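Local atomic coordinates of CRISPR-associated endonuclease Cas9 (PDB entry 5X2H), a protein that is an RNA-guided endonuclease of a bacterial CRISPR immune system, cutting both strands of invading DNA that matches its guide RNA. Residues D208-K211 with L212-K216; C200-Q203 with S204-K207. All coordinates share one frame; numbering follows the deposited sequence.

Contact 1. Residues D208-K211 with L212-K216; sequences DELK and LIFKK
The Phe214 ring meets Leu210 at its rim: the carbonyl oxygen Leu210 O lies at the edge, in the ring plane, 3.2 Å from Phe214 CD2. The leucine side chain comes up to the same ring, Leu210 CD1 lying 4.0 Å from Phe214 CE2. The two side chains run alongside one another and point the same way, so the branched end of Leu210 lies beside the ring's CD2-CE2 side. Leu210 gets there because CG stands anti to the backbone N (chi1 -167°), while Phe214 is turned some way off the usual staggered position (chi1 -95°). Beyond this pair, Phe214 forms T-shaped stacks with Phe124 and Phe224, and Leu210 rests on Val232 and Leu233 of helix 226-236.

The other flat group, the carboxylate of Glu209, is carried past Ile213 on a fully extended chain. Glu209 CG lies 3.8 Å from Ile213 CD1, and Glu209 OE1 is equally close to that methyl group, so an aliphatic tip lines one flank of a buried acid. A salt bridge from Arg111 to OE1 supplies the opposite charge and would be expected to keep the carboxylate ionised, while OE2 takes a weak hydrogen bond from Gly169 N. Ile213 also packs against Phe124 and Val127 of helix 121-133.

Backbone bonds set the spacing of both pairs. Ile213 N reaches Glu209 O at 2.7 Å and Phe214 N reaches Leu210 O at 3.1 Å, with similar bonds from Leu212 to Asp208 and from Lys215 to Lys211. These are the i to i+4 bonds of a regular alpha-helix, here an amphipathic one within a helical bundle, consistent with the largely alpha-helical recognition lobe of Cas9 enzymes.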
# COMPACT_ATOMS: atom_id res chain seq x y z
N ASP A 208 27.41 -21.83 8.20
CA ASP A 208 28.27 -22.98 8.50
C ASP A 208 29.61 -22.86 7.80
O ASP A 208 30.64 -23.26 8.35
CB ASP A 208 27.57 -24.28 8.11
CG ASP A 208 26.30 -24.53 8.90
OD1 ASP A 208 26.21 -24.04 10.05
OD2 ASP A 208 25.40 -25.22 8.38
N GLU A 209 29.62 -22.33 6.58
CA GLU A 209 30.87 -22.22 5.83
C GLU A 209 31.82 -21.23 6.50
O GLU A 209 33.00 -21.54 6.71
CB GLU A 209 30.60 -21.82 4.38
CG GLU A 209 31.87 -21.66 3.56
CD GLU A 209 31.59 -21.22 2.13
OE1 GLU A 209 32.56 -20.88 1.42
OE2 GLU A 209 30.41 -21.21 1.73
N LEU A 210 31.32 -20.04 6.83
CA LEU A 210 32.17 -19.04 7.47
C LEU A 210 32.67 -19.51 8.83
O LEU A 210 33.80 -19.18 9.22
CB LEU A 210 31.42 -17.72 7.59
CG LEU A 210 32.26 -16.50 7.95
CD1 LEU A 210 33.50 -16.42 7.07
CD2 LEU A 210 31.43 -15.22 7.83
N LYS A 211 31.87 -20.29 9.56
CA LYS A 211 32.36 -20.89 10.80
C LYS A 211 33.45 -21.91 10.51
O LYS A 211 34.46 -21.98 11.23
CB LYS A 211 31.22 -21.54 11.57
CG LYS A 211 30.22 -20.57 12.17
CD LYS A 211 29.15 -21.30 12.98
CE LYS A 211 28.18 -20.32 13.62
NZ LYS A 211 27.09 -21.03 14.34
N LEU A 212 33.27 -22.71 9.46
CA LEU A 212 34.27 -23.71 9.10
C LEU A 212 35.56 -23.06 8.61
O LEU A 212 36.66 -23.52 8.93
CB LEU A 212 33.71 -24.66 8.04
CG LEU A 212 34.68 -25.71 7.47
CD1 LEU A 212 35.09 -26.70 8.55
CD2 LEU A 212 34.06 -26.42 6.28
N ILE A 213 35.44 -21.98 7.84
CA ILE A 213 36.62 -21.30 7.31
C ILE A 213 37.45 -20.72 8.45
O ILE A 213 38.68 -20.80 8.44
CB ILE A 213 36.21 -20.22 6.29
CG1 ILE A 213 35.67 -20.88 5.02
CG2 ILE A 213 37.39 -19.32 5.97
CD1 ILE A 213 35.16 -19.89 3.99
N PHE A 214 36.79 -20.11 9.44
CA PHE A 214 37.51 -19.60 10.61
C PHE A 214 38.25 -20.72 11.32
O PHE A 214 39.44 -20.59 11.65
CB PHE A 214 36.54 -18.91 11.56
CG PHE A 214 36.46 -17.42 11.38
CD1 PHE A 214 37.45 -16.59 11.88
CD2 PHE A 214 35.39 -16.84 10.71
CE1 PHE A 214 37.39 -15.22 11.72
CE2 PHE A 214 35.32 -15.46 10.54
CZ PHE A 214 36.33 -14.66 11.05
N LYS A 215 37.57 -21.85 11.55
CA LYS A 215 38.19 -22.97 12.25
C LYS A 215 39.35 -23.56 11.45
O LYS A 215 40.39 -23.90 12.02
CB LYS A 215 37.14 -24.04 12.55
CG LYS A 215 37.70 -25.34 13.11
CD LYS A 215 36.96 -26.53 12.53
CE LYS A 215 36.19 -27.30 13.60
NZ LYS A 215 37.07 -28.23 14.35
N LYS A 216 39.19 -23.68 10.13
CA LYS A 216 40.25 -24.24 9.31
C LYS A 216 41.44 -23.28 9.21
O LYS A 216 42.59 -23.72 9.27
CB LYS A 216 39.72 -24.58 7.92
CG LYS A 216 38.79 -25.78 7.90
CD LYS A 216 39.55 -27.08 7.66
CE LYS A 216 38.82 -28.27 8.28
NZ LYS A 216 39.32 -29.57 7.77

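Contact 2. Residues C200-Q203 with S204-K207; sequences CIAQ and SFLK
Ile201 and Ala202 close on Phe205 to make the dense side of this turn. Ile201 CG2 lies 4.0 Å from Phe205 CB, the two side chains crossing at about a right angle, and Ala202 CB touches Phe205 CD2 at 3.9 Å. Pointing CG2 of Ile201 away from its own backbone N, with CG1 beside that N (chi1 -62°), brings this methyl to the phenylalanine. Val168 of helix 168-175 touches both Ile201 and Phe205, and Leu162 of helix 150-162 also touches Phe205.

Here an extended loop winds into the first turn of helix 203-219. Phe205 N bonds to Ala202 O at 3.1 Å, three residues back and from above the carbonyl plane, whereas Lys207 N reaches Gln203 O at 3.0 Å in the ordinary alpha-helical manner; Leu206 N adds a weak bond to that same oxygen. The amide of Gln203 is held outside the turn, its NE2 bonding to Gly136 O.

Toward solvent the packing thins out at Ser204, an exposed residue whose OG comes no nearer than 4.3 Å to Ala202 CB. Lys207, only partly exposed, leads its extended chain away from the turn and touches Phe237.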
# COMPACT_ATOMS: atom_id res chain seq x y z
N CYS A 200 19.63 -20.92 -5.33
CA CYS A 200 19.32 -20.46 -3.98
C CYS A 200 19.71 -21.50 -2.94
O CYS A 200 19.37 -22.67 -3.05
CB CYS A 200 17.83 -20.14 -3.87
SG CYS A 200 17.35 -18.60 -4.67
N ILE A 201 20.44 -21.05 -1.92
CA ILE A 201 20.93 -21.91 -0.84
C ILE A 201 20.56 -21.28 0.49
O ILE A 201 20.71 -20.07 0.68
CB ILE A 201 22.45 -22.14 -0.94
CG1 ILE A 201 22.80 -22.84 -2.26
CG2 ILE A 201 22.96 -22.94 0.24
CD1 ILE A 201 24.27 -23.10 -2.44
N ALA A 202 20.09 -22.11 1.42
CA ALA A 202 19.65 -21.61 2.72
C ALA A 202 20.78 -20.91 3.46
O ALA A 202 21.93 -21.35 3.43
CB ALA A 202 19.10 -22.76 3.57
N GLN A 203 20.44 -19.81 4.13
CA GLN A 203 21.44 -18.97 4.78
C GLN A 203 22.23 -19.73 5.84
O GLN A 203 23.42 -19.45 6.05
CB GLN A 203 20.75 -17.74 5.39
CG GLN A 203 21.63 -16.90 6.30
CD GLN A 203 20.96 -15.60 6.69
OE1 GLN A 203 21.00 -15.20 7.86
NE2 GLN A 203 20.34 -14.93 5.72
N SER A 204 21.61 -20.71 6.51
CA SER A 204 22.30 -21.44 7.57
C SER A 204 23.52 -22.18 7.04
O SER A 204 24.50 -22.37 7.78
CB SER A 204 21.34 -22.41 8.25
OG SER A 204 20.93 -23.43 7.37
N PHE A 205 23.49 -22.62 5.78
CA PHE A 205 24.65 -23.30 5.22
C PHE A 205 25.81 -22.34 4.98
O PHE A 205 26.97 -22.73 5.14
CB PHE A 205 24.27 -24.01 3.91
CG PHE A 205 23.39 -25.21 4.11
CD1 PHE A 205 23.85 -26.32 4.81
CD2 PHE A 205 22.11 -25.24 3.60
CE1 PHE A 205 23.05 -27.42 5.00
CE2 PHE A 205 21.30 -26.35 3.78
CZ PHE A 205 21.77 -27.44 4.49
N LEU A 206 25.52 -21.09 4.61
CA LEU A 206 26.58 -20.12 4.44
C LEU A 206 27.15 -19.66 5.78
O LEU A 206 28.33 -19.31 5.86
CB LEU A 206 26.07 -18.93 3.63
CG LEU A 206 25.83 -19.23 2.14
CD1 LEU A 206 24.60 -18.54 1.64
CD2 LEU A 206 27.04 -18.83 1.31
N LYS A 207 26.33 -19.67 6.83
CA LYS A 207 26.87 -19.44 8.16
C LYS A 207 27.76 -20.60 8.59
O LYS A 207 28.77 -20.38 9.27
CB LYS A 207 25.74 -19.23 9.17
CG LYS A 207 26.20 -18.73 10.53
CD LYS A 207 25.02 -18.38 11.42
CE LYS A 207 25.49 -17.72 12.71
NZ LYS A 207 24.33 -17.27 13.54

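Overall arrangement
Contacts 1 and 2 are successive parts of one structural element: contact 2 covers the entry from the loop into helix 203-219, and contact 1 takes up the same helix at the next residue, their centres about 13 Å apart. Residues 200-207 lie closer to the bound nucleic acid, with a nearest atom at about 4 Å, while 208-216 come no nearer than about 11 Å. Contact 1 is also farther from the centre of the chain, about 42 Å against 31 Å between centres. Both lie away from the RuvC-like active site, where Asp14, Glu485 and His558 are predicted to bind magnesium.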